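Local coordinates for Rho guanine nucleotide exchange factor 3 (Mus musculus, PDB 2Z0Q), which acts as a guanine nucleotide exchange factor for the GTPases RhoA and RhoB, and is represented here by its DH-PH domain piece, at residues Leu60-Gly65 against Gln115-Ala120; Arg208-Arg213 against Cys233-Leu238; Leu214-Glu219 against Ser224-Ser229; Thr258-His263 against Leu267-Tyr272. One frame throughout, in Å; residues are numbered along the deposited sequence.

Interaction 1. Residues Leu60-Gly65 against Gln115-Ala120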
# COMPACT_ATOMS: atom_id res chain seq x y z
N LEU A 60 -4.30 -6.85 16.85
CA LEU A 60 -5.51 -7.01 16.05
C LEU A 60 -6.24 -5.69 15.98
O LEU A 60 -6.84 -5.36 14.95
CB LEU A 60 -6.43 -8.07 16.65
CG LEU A 60 -5.96 -9.52 16.58
CD1 LEU A 60 -6.91 -10.43 17.35
CD2 LEU A 60 -5.87 -9.94 15.13
N ASN A 61 -6.22 -4.94 17.09
CA ASN A 61 -6.90 -3.66 17.12
C ASN A 61 -6.21 -2.72 16.15
O ASN A 61 -6.86 -1.91 15.49
CB ASN A 61 -6.88 -3.03 18.51
CG ASN A 61 -7.76 -3.77 19.50
OD1 ASN A 61 -8.88 -4.18 19.17
ND2 ASN A 61 -7.28 -3.91 20.72
N GLN A 62 -4.88 -2.85 16.07
CA GLN A 62 -4.10 -2.00 15.20
C GLN A 62 -4.25 -2.35 13.72
O GLN A 62 -3.83 -1.59 12.85
CB GLN A 62 -2.62 -2.06 15.57
CG GLN A 62 -1.84 -0.86 15.03
CD GLN A 62 -0.34 -1.05 15.09
OE1 GLN A 62 0.22 -1.41 16.12
NE2 GLN A 62 0.33 -0.80 13.97
N ILE A 63 -4.83 -3.51 13.44
CA ILE A 63 -5.01 -3.93 12.05
C ILE A 63 -6.44 -3.76 11.53
O ILE A 63 -6.62 -3.29 10.41
CB ILE A 63 -4.53 -5.40 11.88
CG1 ILE A 63 -3.00 -5.44 12.03
CG2 ILE A 63 -4.94 -5.97 10.53
CD1 ILE A 63 -2.39 -6.82 11.96
N PHE A 64 -7.45 -4.09 12.33
CA PHE A 64 -8.84 -3.97 11.86
C PHE A 64 -9.62 -2.86 12.58
O PHE A 64 -10.75 -2.53 12.21
CB PHE A 64 -9.58 -5.30 12.05
CG PHE A 64 -8.81 -6.50 11.60
CD1 PHE A 64 -7.72 -6.97 12.34
CD2 PHE A 64 -9.17 -7.16 10.42
CE1 PHE A 64 -7.00 -8.09 11.91
CE2 PHE A 64 -8.45 -8.28 9.99
CZ PHE A 64 -7.37 -8.74 10.74
N GLY A 65 -8.99 -2.29 13.60
CA GLY A 65 -9.63 -1.25 14.38
C GLY A 65 -10.16 -0.06 13.62
O GLY A 65 -11.29 0.37 13.85
N GLN A 115 -1.92 3.60 8.29
CA GLN A 115 -1.72 2.44 7.45
C GLN A 115 -0.27 1.92 7.51
O GLN A 115 -0.05 0.71 7.55
CB GLN A 115 -2.10 2.80 6.00
CG GLN A 115 -2.38 1.61 5.10
CD GLN A 115 -3.72 0.96 5.39
OE1 GLN A 115 -4.18 0.92 6.54
NE2 GLN A 115 -4.34 0.41 4.35
N VAL A 116 0.72 2.82 7.54
CA VAL A 116 2.13 2.35 7.55
C VAL A 116 2.45 1.48 8.76
O VAL A 116 3.10 0.44 8.62
CB VAL A 116 3.17 3.52 7.45
CG1 VAL A 116 3.13 4.40 8.66
CG2 VAL A 116 4.57 2.96 7.29
N ALA A 117 1.98 1.88 9.94
CA ALA A 117 2.24 1.07 11.13
C ALA A 117 1.59 -0.32 10.99
O ALA A 117 2.20 -1.32 11.34
CB ALA A 117 1.72 1.78 12.38
N ALA A 118 0.36 -0.38 10.46
CA ALA A 118 -0.33 -1.66 10.29
C ALA A 118 0.37 -2.56 9.27
O ALA A 118 0.52 -3.77 9.47
CB ALA A 118 -1.81 -1.42 9.86
N LYS A 119 0.80 -1.96 8.16
CA LYS A 119 1.48 -2.72 7.13
C LYS A 119 2.83 -3.21 7.63
O LYS A 119 3.24 -4.33 7.32
CB LYS A 119 1.70 -1.88 5.87
CG LYS A 119 0.42 -1.62 5.12
CD LYS A 119 0.69 -0.86 3.83
CE LYS A 119 -0.30 -1.29 2.76
NZ LYS A 119 0.02 -0.60 1.49
N ALA A 120 3.52 -2.38 8.40
CA ALA A 120 4.84 -2.78 8.92
C ALA A 120 4.66 -3.99 9.85
O ALA A 120 5.42 -4.96 9.80
CB ALA A 120 5.48 -1.64 9.69

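Interaction 2. Residues Arg208-Arg213 against Cys233-Leu238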
# COMPACT_ATOMS: atom_id res chain seq x y z
N ARG A 208 8.99 8.97 7.42
CA ARG A 208 9.26 9.31 8.81
C ARG A 208 9.19 8.06 9.72
O ARG A 208 10.04 7.86 10.61
CB ARG A 208 8.23 10.36 9.25
CG ARG A 208 8.50 11.00 10.61
CD ARG A 208 7.45 12.12 10.92
NE ARG A 208 6.08 11.59 10.98
CZ ARG A 208 5.12 11.85 10.08
NH1 ARG A 208 5.35 12.64 9.03
NH2 ARG A 208 3.92 11.30 10.23
N TYR A 209 8.17 7.24 9.51
CA TYR A 209 7.95 6.02 10.29
C TYR A 209 9.18 5.10 10.24
O TYR A 209 9.67 4.63 11.27
CB TYR A 209 6.76 5.23 9.75
CG TYR A 209 6.52 3.92 10.48
CD1 TYR A 209 5.78 3.90 11.66
CD2 TYR A 209 7.08 2.72 10.03
CE1 TYR A 209 5.60 2.73 12.39
CE2 TYR A 209 6.90 1.52 10.76
CZ TYR A 209 6.16 1.55 11.95
OH TYR A 209 6.05 0.43 12.71
N TYR A 210 9.68 4.83 9.03
CA TYR A 210 10.83 3.93 8.97
C TYR A 210 12.12 4.58 9.45
O TYR A 210 12.93 3.91 10.10
CB TYR A 210 10.97 3.32 7.56
CG TYR A 210 9.89 2.30 7.32
CD1 TYR A 210 9.88 1.09 8.02
CD2 TYR A 210 8.86 2.54 6.38
CE1 TYR A 210 8.91 0.14 7.80
CE2 TYR A 210 7.88 1.58 6.17
CZ TYR A 210 7.91 0.38 6.88
OH TYR A 210 6.94 -0.57 6.68
N LYS A 211 12.32 5.88 9.20
CA LYS A 211 13.53 6.53 9.70
C LYS A 211 13.59 6.46 11.23
O LYS A 211 14.67 6.29 11.81
CB LYS A 211 13.59 8.00 9.27
CG LYS A 211 14.16 8.22 7.88
CD LYS A 211 13.85 9.61 7.31
CE LYS A 211 14.49 10.71 8.12
NZ LYS A 211 14.28 12.00 7.36
N GLU A 212 12.44 6.59 11.89
CA GLU A 212 12.44 6.57 13.36
C GLU A 212 12.65 5.17 13.91
O GLU A 212 12.98 5.01 15.09
CB GLU A 212 11.11 7.15 13.88
CG GLU A 212 10.81 8.51 13.26
CD GLU A 212 9.63 9.24 13.90
OE1 GLU A 212 8.61 8.58 14.24
OE2 GLU A 212 9.73 10.48 14.02
N ARG A 213 12.49 4.17 13.05
CA ARG A 213 12.65 2.79 13.47
C ARG A 213 14.02 2.18 13.08
O ARG A 213 14.27 1.00 13.40
CB ARG A 213 11.52 1.93 12.91
CG ARG A 213 10.09 2.32 13.33
CD ARG A 213 9.81 2.03 14.77
NE ARG A 213 8.40 2.25 15.12
CZ ARG A 213 7.62 1.33 15.68
NH1 ARG A 213 8.11 0.11 15.95
NH2 ARG A 213 6.36 1.62 16.03
N CYS A 233 11.55 6.01 -1.85
CA CYS A 233 11.22 5.56 -3.21
C CYS A 233 10.55 4.20 -3.19
O CYS A 233 9.53 3.98 -3.85
CB CYS A 233 12.48 5.53 -4.07
SG CYS A 233 13.44 7.06 -4.13
N CYS A 234 11.12 3.25 -2.45
CA CYS A 234 10.52 1.94 -2.31
C CYS A 234 11.24 1.20 -1.18
O CYS A 234 12.31 1.64 -0.74
CB CYS A 234 10.62 1.11 -3.60
SG CYS A 234 12.30 0.56 -3.98
N HIS A 235 10.62 0.13 -0.68
CA HIS A 235 11.25 -0.66 0.38
C HIS A 235 10.60 -2.05 0.38
O HIS A 235 9.50 -2.25 -0.17
CB HIS A 235 11.09 0.05 1.77
CG HIS A 235 9.70 -0.00 2.33
ND1 HIS A 235 9.26 -1.02 3.14
CD2 HIS A 235 8.62 0.79 2.10
CE1 HIS A 235 7.96 -0.86 3.39
NE2 HIS A 235 7.55 0.23 2.76
N GLY A 236 11.28 -3.03 0.98
CA GLY A 236 10.70 -4.34 0.97
C GLY A 236 11.69 -5.39 1.43
O GLY A 236 12.87 -5.10 1.62
N GLU A 237 11.18 -6.60 1.64
CA GLU A 237 12.02 -7.72 2.08
C GLU A 237 12.79 -8.28 0.90
O GLU A 237 12.23 -8.46 -0.19
CB GLU A 237 11.14 -8.81 2.67
CG GLU A 237 10.40 -8.35 3.93
CD GLU A 237 9.21 -9.24 4.27
OE1 GLU A 237 8.35 -9.44 3.38
OE2 GLU A 237 9.15 -9.73 5.43
N LEU A 238 14.08 -8.55 1.10
CA LEU A 238 14.91 -9.15 0.08
C LEU A 238 15.74 -10.16 0.84
O LEU A 238 16.10 -9.92 2.00
CB LEU A 238 15.83 -8.11 -0.59
CG LEU A 238 15.09 -7.06 -1.44
CD1 LEU A 238 16.05 -5.96 -1.89
CD2 LEU A 238 14.46 -7.77 -2.65

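Interaction 3. Residues Leu214-Glu219 against Ser224-Ser229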
# COMPACT_ATOMS: atom_id res chain seq x y z
N LEU A 214 14.88 2.95 12.44
CA LEU A 214 16.23 2.44 12.09
C LEU A 214 17.04 2.34 13.38
O LEU A 214 16.96 3.22 14.25
CB LEU A 214 16.94 3.37 11.11
CG LEU A 214 16.27 3.44 9.71
CD1 LEU A 214 17.05 4.42 8.82
CD2 LEU A 214 16.27 2.04 9.05
N LEU A 215 17.82 1.28 13.50
CA LEU A 215 18.63 1.06 14.70
C LEU A 215 20.08 0.99 14.27
O LEU A 215 20.41 0.24 13.37
CB LEU A 215 18.17 -0.25 15.32
CG LEU A 215 18.86 -0.81 16.55
CD1 LEU A 215 18.83 0.19 17.72
CD2 LEU A 215 18.08 -2.08 16.92
N TYR A 216 20.93 1.81 14.89
CA TYR A 216 22.35 1.88 14.54
C TYR A 216 23.20 1.31 15.68
O TYR A 216 23.61 2.05 16.59
CB TYR A 216 22.72 3.35 14.30
CG TYR A 216 21.83 4.07 13.30
CD1 TYR A 216 22.14 4.09 11.94
CD2 TYR A 216 20.67 4.74 13.72
CE1 TYR A 216 21.33 4.76 11.01
CE2 TYR A 216 19.87 5.41 12.80
CZ TYR A 216 20.19 5.42 11.46
OH TYR A 216 19.39 6.13 10.59
N LEU A 217 23.49 0.01 15.65
CA LEU A 217 24.26 -0.59 16.74
C LEU A 217 25.76 -0.71 16.47
O LEU A 217 26.53 -1.14 17.36
CB LEU A 217 23.66 -1.96 17.09
CG LEU A 217 22.18 -1.86 17.45
CD1 LEU A 217 21.61 -3.26 17.74
CD2 LEU A 217 22.01 -0.91 18.65
N GLU A 218 26.19 -0.30 15.29
CA GLU A 218 27.62 -0.36 14.98
C GLU A 218 28.14 0.96 14.43
O GLU A 218 27.41 1.75 13.85
CB GLU A 218 27.92 -1.49 14.00
CG GLU A 218 27.42 -2.86 14.50
CD GLU A 218 27.63 -3.94 13.46
OE1 GLU A 218 28.79 -4.39 13.31
OE2 GLU A 218 26.66 -4.32 12.80
N GLU A 219 29.44 1.18 14.61
CA GLU A 219 30.09 2.41 14.17
C GLU A 219 29.97 2.77 12.70
O GLU A 219 30.02 1.90 11.81
CB GLU A 219 31.57 2.36 14.54
CG GLU A 219 31.80 2.46 16.02
CD GLU A 219 31.32 3.78 16.59
OE1 GLU A 219 30.09 4.05 16.54
OE2 GLU A 219 32.18 4.55 17.08
N SER A 224 23.99 11.33 7.17
CA SER A 224 23.14 12.51 7.05
C SER A 224 22.16 12.41 5.89
O SER A 224 21.15 13.10 5.87
CB SER A 224 23.99 13.78 6.90
OG SER A 224 24.59 13.81 5.61
N LEU A 225 22.47 11.56 4.91
CA LEU A 225 21.59 11.41 3.77
C LEU A 225 20.30 10.75 4.22
O LEU A 225 19.25 11.00 3.64
CB LEU A 225 22.27 10.58 2.67
CG LEU A 225 23.36 11.28 1.87
CD1 LEU A 225 23.98 10.25 0.88
CD2 LEU A 225 22.76 12.47 1.10
N ILE A 226 20.37 9.88 5.22
CA ILE A 226 19.14 9.26 5.71
C ILE A 226 18.31 10.36 6.39
O ILE A 226 17.12 10.50 6.13
CB ILE A 226 19.42 8.14 6.75
CG1 ILE A 226 20.07 6.93 6.05
CG2 ILE A 226 18.12 7.71 7.40
CD1 ILE A 226 20.77 6.00 7.05
N ASP A 227 18.96 11.10 7.27
CA ASP A 227 18.31 12.19 8.03
C ASP A 227 17.60 13.20 7.13
O ASP A 227 16.48 13.64 7.41
CB ASP A 227 19.35 12.90 8.90
CG ASP A 227 20.09 11.94 9.85
OD1 ASP A 227 19.71 10.75 9.92
OD2 ASP A 227 21.04 12.37 10.52
N SER A 228 18.26 13.57 6.04
CA SER A 228 17.71 14.54 5.11
C SER A 228 16.69 13.97 4.15
O SER A 228 16.08 14.71 3.40
CB SER A 228 18.85 15.20 4.33
OG SER A 228 19.49 14.28 3.45
N SER A 229 16.48 12.65 4.17
CA SER A 229 15.52 12.07 3.25
C SER A 229 14.09 12.43 3.59
O SER A 229 13.69 12.44 4.76
CB SER A 229 15.65 10.53 3.20
OG SER A 229 16.95 10.13 2.80
O HOH W 1 21.42 8.39 10.15

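Interaction 4. Residues Thr258-His263 against Leu267-Tyr272. With SO4 (sulfate ion), chain C.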
# COMPACT_ATOMS: atom_id res chain seq x y z
N THR A 258 18.82 -3.53 6.16
CA THR A 258 18.60 -3.85 7.58
C THR A 258 18.02 -5.22 7.77
O THR A 258 17.72 -5.92 6.81
CB THR A 258 17.55 -2.88 8.15
OG1 THR A 258 16.24 -3.28 7.70
CG2 THR A 258 17.85 -1.44 7.70
N ARG A 259 17.89 -5.59 9.06
CA ARG A 259 17.21 -6.81 9.45
C ARG A 259 16.12 -6.33 10.40
O ARG A 259 16.37 -5.47 11.23
CB ARG A 259 18.15 -7.78 10.18
CG ARG A 259 19.13 -8.44 9.21
CD ARG A 259 20.30 -9.00 9.99
NE ARG A 259 19.90 -10.07 10.88
CZ ARG A 259 20.56 -10.37 12.00
NH1 ARG A 259 21.63 -9.66 12.36
NH2 ARG A 259 20.16 -11.39 12.75
N ALA A 260 14.91 -6.86 10.23
CA ALA A 260 13.79 -6.50 11.13
C ALA A 260 14.02 -7.24 12.45
O ALA A 260 14.14 -8.46 12.45
CB ALA A 260 12.44 -6.91 10.50
N VAL A 261 14.10 -6.48 13.55
CA VAL A 261 14.34 -7.06 14.88
C VAL A 261 13.45 -6.38 15.92
O VAL A 261 12.83 -5.35 15.65
CB VAL A 261 15.82 -6.84 15.34
CG1 VAL A 261 16.79 -7.46 14.33
CG2 VAL A 261 16.10 -5.35 15.54
N THR A 262 13.38 -6.95 17.12
CA THR A 262 12.60 -6.32 18.18
C THR A 262 13.66 -5.77 19.12
O THR A 262 14.55 -6.51 19.55
CB THR A 262 11.70 -7.33 18.89
OG1 THR A 262 10.72 -7.83 17.97
CG2 THR A 262 10.96 -6.65 20.07
N HIS A 263 13.58 -4.47 19.37
CA HIS A 263 14.52 -3.76 20.24
C HIS A 263 13.66 -2.96 21.21
O HIS A 263 12.92 -2.06 20.80
CB HIS A 263 15.39 -2.80 19.42
CG HIS A 263 16.39 -2.02 20.22
ND1 HIS A 263 17.56 -2.56 20.69
CD2 HIS A 263 16.41 -0.71 20.57
CE1 HIS A 263 18.27 -1.62 21.29
NE2 HIS A 263 17.60 -0.49 21.23
N LEU A 267 9.21 -3.13 17.06
CA LEU A 267 9.69 -3.66 15.79
C LEU A 267 10.64 -2.60 15.21
O LEU A 267 10.22 -1.49 14.87
CB LEU A 267 8.52 -3.88 14.84
CG LEU A 267 8.87 -4.42 13.45
CD1 LEU A 267 9.66 -5.72 13.62
CD2 LEU A 267 7.58 -4.66 12.64
N CYS A 268 11.92 -2.95 15.07
CA CYS A 268 12.90 -1.99 14.58
C CYS A 268 13.65 -2.60 13.39
O CYS A 268 13.42 -3.75 13.07
CB CYS A 268 13.89 -1.64 15.67
SG CYS A 268 13.09 -0.66 17.00
N TYR A 269 14.51 -1.81 12.76
CA TYR A 269 15.27 -2.28 11.58
C TYR A 269 16.75 -1.98 11.83
O TYR A 269 17.24 -0.85 11.67
CB TYR A 269 14.72 -1.56 10.31
CG TYR A 269 13.23 -1.77 10.15
CD1 TYR A 269 12.72 -2.96 9.64
CD2 TYR A 269 12.32 -0.83 10.65
CE1 TYR A 269 11.36 -3.22 9.63
CE2 TYR A 269 10.94 -1.09 10.63
CZ TYR A 269 10.47 -2.26 10.14
OH TYR A 269 9.11 -2.50 10.18
N GLN A 270 17.44 -3.03 12.26
CA GLN A 270 18.84 -2.98 12.62
C GLN A 270 19.72 -2.91 11.37
O GLN A 270 19.68 -3.82 10.52
CB GLN A 270 19.16 -4.24 13.47
CG GLN A 270 20.59 -4.29 13.99
CD GLN A 270 20.87 -5.55 14.79
OE1 GLN A 270 19.96 -6.27 15.18
NE2 GLN A 270 22.14 -5.83 15.02
N LEU A 271 20.47 -1.81 11.22
CA LEU A 271 21.29 -1.68 10.00
C LEU A 271 22.25 -2.87 9.90
O LEU A 271 22.91 -3.24 10.88
CB LEU A 271 22.05 -0.36 9.97
CG LEU A 271 21.28 0.73 9.20
CD1 LEU A 271 20.08 1.18 10.03
CD2 LEU A 271 22.20 1.90 8.87
N TYR A 272 22.31 -3.47 8.70
CA TYR A 272 23.16 -4.65 8.44
C TYR A 272 24.60 -4.26 8.01
O TYR A 272 25.56 -5.00 8.26
CB TYR A 272 22.47 -5.48 7.36
CG TYR A 272 23.09 -6.80 7.00
CD1 TYR A 272 23.17 -7.82 7.95
CD2 TYR A 272 23.49 -7.08 5.68
CE1 TYR A 272 23.62 -9.10 7.61
CE2 TYR A 272 23.94 -8.38 5.31
CZ TYR A 272 24.00 -9.37 6.29
OH TYR A 272 24.36 -10.64 5.98
S SO4 C . 26.89 -11.48 7.89
O1 SO4 C . 27.75 -12.38 8.74
O2 SO4 C . 25.47 -12.00 7.89
O3 SO4 C . 26.91 -10.09 8.46
O4 SO4 C . 27.48 -11.45 6.50
O HOH W 2 22.91 -9.14 15.43

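Interaction 1. Residues Leu60-Gly65 against Gln115-Ala120
Gln62 reaches from helix 57-64 across to Ala117 and Ala118 of helix 107-125, and these three residues carry most of a small contact of 158 Å². The glutamine chain runs nearly straight: CG stands anti to the backbone N (chi1 -160°) and CD continues the line (chi2 -166°), so the amide is delivered at full length to the neighbouring helix. There NE2 lies over the flat face of the peptide that joins Ala117 to Ala118. It stands almost straight above the carbonyl carbon, 3.3 Å from Ala117 C, and the flanking Ala118 N is 3.5 Å from the same Gln62 NE2. The methyl of Ala117 meets that nitrogen from another direction, its CB also 3.3 Å from Gln62 NE2. The second touch comes from the backbone of Gln62: its carbonyl O rests against Ala118 CB at 3.6 Å, an approach that the short alanine side chain permits. One residue on, Ile63 loses some surface to the same partner but finds its closer neighbours on the next turn of helix 107-125, Leu121 and Leu122. Phe64 and Leu60 look the other way, onto Tyr45, Met49 and Leu50 of helix 15-51. Helix 107-125 is kinked at Val116 and Ala117, whose N atoms make no bond to the preceding turn. Short helix 57-64 thus lies between two longer ones, an arrangement that belongs to the all-helical DH domain, the exchange-factor module of the Dbl family.

Interaction 2. Residues Arg208-Arg213 against Cys233-Leu238
Tyr210 and His235 make the whole contact, ring against ring, where the C-terminal part of helix 180-213 meets strand 232-240. The CB of Tyr210 already points at the strand, and a chi1 of -73°, with CG anti to the carbonyl carbon, sends the ring on in that direction. Beyond CG, one face is covered by its chain neighbour, Tyr209 CD2 lying over the ring centre. CE1 meets the hydroxyl of Tyr269. CE2 is the first atom to reach the histidine, 3.7 Å from His235 NE2, and it stands over one face of the imidazole, offset toward the rim. CZ follows, also at 3.7 Å but from His235 CE1. The OH comes closest, 3.5 Å from that same His235 CE1, and also touches the methyl of Ala120. The ring centroids are 4.6 Å apart with planes at 47°, an oblique meeting. This is the junction typical of DH-PH proteins, where the long last helix of the DH domain runs into the PH domain and lies against its beta sheet. Helix 107-125 also adds Val116 to the tyrosine's surroundings, and Phe249 adds its ring from the sheet. Putting an alanine in place of Tyr210 would probably open a gap between helix and strand and strip the imidazole face of its cover. His235 is held by both nitrogens: ND1 is bonded to His247 NE2, while NE2 is bonded to Glu206 OE2, one turn before Tyr210 on the helix. These two bonds fix the rotation of the imidazole, and the glutamate would be expected to polarise it.

Interaction 3. Residues Leu214-Glu219 against Ser224-Ser229
A buried apolar contact joins Leu214 and Tyr216 to Ile226 at the start of the PH domain, where the chain leaves the long DH helix as strand 214-215 and soon turns into the short helix 224-227. The strand adds itself, parallel, to strand 266-271 of the PH sheet, and the helix packs beside it, with Ile226 pointing in over Val254 and Val256 of strand 254-263. Ile226 divides its two branches between the partners. With CG1 anti to the carbonyl carbon (chi1 -70°), CG2 stands anti to the backbone N, and that methyl meets Leu214 tip to tip, CG2 lying 3.7 Å from Leu214 CD1. The same Ile226 CG2 is 3.8 Å from Tyr216 OH. The longer branch goes to the phenol as well: Ile226 CD1 approaches the Tyr216 ring at its edge, near the ring plane, 4.2 Å from CE1. The tyrosine and isoleucine come from opposite directions, while Leu271 backs both Leu214 and Tyr216. The hydroxyl of Tyr216 makes a weak bond of 3.1 Å from OH to a water beside the isoleucine. That water donates to Asp227 OD1 at 2.9 Å, so a polar bridge runs alongside the apolar touch. From the DH helix, Lys211 NZ binds the carbonyl oxygens of Asp227 and Ser229, tying that helix to the 224-229 segment. Within that turn Ser229 OG donates to Leu225 O over 2.6 Å, the hydroxyl tilted 18° from the carbonyl plane.

Interaction 4. Residues Thr258-His263 against Leu267-Tyr272
Arg259 lays its CD against the ring of Tyr272 while the tip of that tyrosine holds a sulfate ion, probably taken up from the crystallisation liquor. Arg259 CD is 3.7 Å from Tyr272 CD1, its chain bent at chi3 (65°), and the guanidinium plane is turned 74° from the ring. Tyr272 OH donates to sulfate O2 over 2.6 Å, with that oxygen near the ring plane, and the hydroxyl is also bonded to Arg242 NH2; Arg273 NH2 grips the ion too. A phenylalanine in place of Tyr272 would probably keep the ring against Arg259 but leave the sulfate and Arg242 each without one partner. The rest is an antiparallel beta hairpin of the PH domain. Arg259 with Gln270 and Val261 with Cys268 are its hydrogen-bonded pairs, each bonded in both directions. Cys268 N to Val261 O, at 2.6 Å, is nearly straight at 174°, whereas Val261 N meets Cys268 O at 2.9 Å from above the carbonyl plane. On the face of Arg259 and Val261, Gln270 extends across the valine at about a right angle, its OE1 3.5 Å from Val261 CG1. On the other face Ala260 CB sits obliquely to the Tyr269 ring, 3.9 Å from CE1. Thr258 OG1 touches Tyr269 CB at 3.5 Å and bonds to His247 O. The hairpin is flanked by strand 245-251 along Thr258 and by strand 214-215 along Tyr269 and Leu271, while Tyr269 and Leu267 turn to helix 107-125, against Ala120 and His124.

Overall arrangement
From the N terminus, interaction 1 closes a mostly helical loop within the DH domain, between 60-65 and 115-120, before any other opens. Interaction 2 then closes the loop from 208-213 to 233-238, and interaction 3 (214-219 with 224-229) is nested inside it. Interaction 4, the tight hairpin of 258-263 and 267-272, follows in series; no loops cross. Space brings them together: Val116 and Ala120 of interaction 1 pack on Tyr209 and Tyr210 of interaction 2, joining the DH bundle to the helix that enters the PH domain. Arg213 O to Tyr269 N, then Leu215 N to Tyr269 O, stitch interactions 2 and 3 to the hairpin.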